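Side-chain contact in predicted acetamidase/formamidase (Thermoanaerobacter tengcongensis, PDB 3TKK), which probably hydrolyses carbon-nitrogen bonds of linear amides such as acetamide and formamide, and binds zinc and calcium ions: residues A[249-252]-A[253-257]. Numbering follows the deposited sequence.
Sequences AELF and KKHTD. With CA (calcium ion), chain E.
T256 leans its side chain back over the last turn of the helix, where its OG1 donates a hydrogen bond to the carbonyl oxygen of F252 (T256 OG1 to F252 O, 2.7 Å). With chi1 at 81°, OG1 sits between the threonine's own backbone N and carbonyl carbon and is turned back to F252 O, which it meets from above the carbonyl plane, 38° out of it. H255 N also reaches F252 O, but weakly (3.4 Å). OG1 is in addition hydrogen-bonded to L258 N, so one hydroxyl links the helix end to the chain that leaves it. A valine here would probably leave F252 O without its short bond and L258 N without its acceptor, letting the exit loop shift. The methyl CG2 of T256 lies 4.3 Å from CD2 of the F252 ring, which it meets obliquely; that buried ring packs edge-to-face with F267 of helix 260-270.

One turn earlier, K253 N and K254 N donate regular helical bonds to A249 O and E250 O. On the exposed side, E250 OE2 and K254 NZ make a weak, doubtful salt bridge, since the position of OE2 is not secure. The L251 side chain runs alongside that of H255, with L251 CD1 3.8 Å from H255 NE2.

At the same turn as the threonine bond, two main-chain carbonyls bind a calcium ion: K253 O at 2.3 Å and T256 O at 2.2 Å hold it together with two waters. Carbonyl oxygens gathered near the C-terminus of a helix would be expected to attract a cation, and this peripheral site, apart from the zinc centre, is a helix C-terminal turn closed by a threonine hydroxyl and a calcium ion.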
loop_
_atom_site.group_PDB
_atom_site.type_symbol
_atom_site.label_atom_id
_atom_site.label_comp_id
_atom_site.label_asym_id
_atom_site.label_seq_id
_atom_site.Cartn_x
_atom_site.Cartn_y
_atom_site.Cartn_z
ATOM N N ALA A 249 -13.338 6.104 9.193
ATOM C CA ALA A 249 -13.493 6.808 10.474
ATOM C C ALA A 249 -15.018 7.034 10.768
ATOM O O ALA A 249 -15.519 6.961 11.919
ATOM C CB ALA A 249 -12.746 8.165 10.469
ATOM N N GLU A 250 -15.761 7.399 9.743
ATOM C CA GLU A 250 -17.201 7.519 9.898
ATOM C C GLU A 250 -17.889 6.157 10.267
ATOM O O GLU A 250 -18.800 6.146 11.097
ATOM C CB GLU A 250 -17.798 8.211 8.642
ATOM C CG GLU A 250 -19.290 8.359 8.634
ATOM C CD GLU A 250 -19.780 9.564 9.440
ATOM O OE1 GLU A 250 -18.935 10.281 10.068
ATOM O OE2 GLU A 250 -21.042 9.810 9.435
ATOM N N LEU A 251 -17.493 5.027 9.669
ATOM C CA LEU A 251 -18.047 3.735 10.078
ATOM C C LEU A 251 -17.807 3.581 11.548
ATOM O O LEU A 251 -18.707 3.205 12.287
ATOM C CB LEU A 251 -17.431 2.518 9.414
ATOM C CG LEU A 251 -18.076 1.894 8.147
ATOM C CD1 LEU A 251 -19.600 2.226 7.891
ATOM C CD2 LEU A 251 -17.213 2.023 6.862
ATOM N N PHE A 252 -16.595 3.828 12.004
ATOM C CA PHE A 252 -16.288 3.715 13.472
ATOM C C PHE A 252 -17.055 4.710 14.321
ATOM O O PHE A 252 -17.572 4.392 15.412
ATOM C CB PHE A 252 -14.765 3.785 13.775
ATOM C CG PHE A 252 -14.077 2.437 13.657
ATOM C CD1 PHE A 252 -13.924 1.807 12.430
ATOM C CD2 PHE A 252 -13.649 1.793 14.792
ATOM C CE1 PHE A 252 -13.365 0.510 12.349
ATOM C CE2 PHE A 252 -13.054 0.532 14.719
ATOM C CZ PHE A 252 -12.912 -0.090 13.507
ATOM N N LYS A 253 -17.167 5.931 13.845
ATOM C CA LYS A 253 -17.847 6.924 14.633
ATOM C C LYS A 253 -19.332 6.505 14.834
ATOM O O LYS A 253 -19.889 6.539 15.910
ATOM C CB LYS A 253 -17.773 8.244 13.884
ATOM C CG LYS A 253 -18.764 9.301 14.370
ATOM C CD LYS A 253 -18.334 10.724 14.082
ATOM C CE LYS A 253 -19.571 11.610 13.806
ATOM N NZ LYS A 253 -19.302 12.977 14.346
ATOM N N LYS A 254 -19.941 6.054 13.768
ATOM C CA LYS A 254 -21.393 5.810 13.769
ATOM C C LYS A 254 -21.798 4.453 14.347
ATOM O O LYS A 254 -22.994 4.241 14.587
ATOM C CB LYS A 254 -22.004 6.042 12.388
ATOM C CG LYS A 254 -21.638 7.462 11.836
ATOM C CD LYS A 254 -22.716 8.001 10.870
ATOM C CE LYS A 254 -23.650 9.011 11.528
ATOM N NZ LYS A 254 -22.748 10.037 12.144
ATOM N N HIS A 255 -20.816 3.584 14.617
ATOM C CA HIS A 255 -21.127 2.222 15.010
ATOM C C HIS A 255 -20.339 1.881 16.263
ATOM O O HIS A 255 -20.291 0.726 16.672
ATOM C CB HIS A 255 -20.805 1.229 13.865
ATOM C CG HIS A 255 -21.565 1.506 12.602
ATOM N ND1 HIS A 255 -22.878 1.117 12.420
ATOM C CD2 HIS A 255 -21.203 2.138 11.455
ATOM C CE1 HIS A 255 -23.286 1.490 11.208
ATOM N NE2 HIS A 255 -22.301 2.134 10.613
ATOM N N THR A 256 -19.702 2.890 16.852
ATOM C CA THR A 256 -19.008 2.730 18.126
ATOM C C THR A 256 -19.074 4.009 18.987
ATOM O O THR A 256 -19.494 5.028 18.526
ATOM C CB THR A 256 -17.489 2.290 17.988
ATOM O OG1 THR A 256 -16.630 3.408 17.702
ATOM C CG2 THR A 256 -17.280 1.263 16.958
ATOM N N ASP A 257 -18.574 3.946 20.216
ATOM C CA ASP A 257 -18.480 5.118 21.050
ATOM C C ASP A 257 -17.011 5.521 21.183
ATOM O O ASP A 257 -16.605 6.253 22.108
ATOM C CB ASP A 257 -19.122 4.835 22.410
ATOM C CG ASP A 257 -18.341 3.799 23.237
ATOM O OD1 ASP A 257 -17.284 3.286 22.752
ATOM O OD2 ASP A 257 -18.793 3.482 24.364
HETATM CA CA CA E . -20.445 6.990 18.057
HETATM O O HOH W 1 -20.495 9.030 18.210
HETATM O O HOH W 2 -18.474 7.649 18.828
#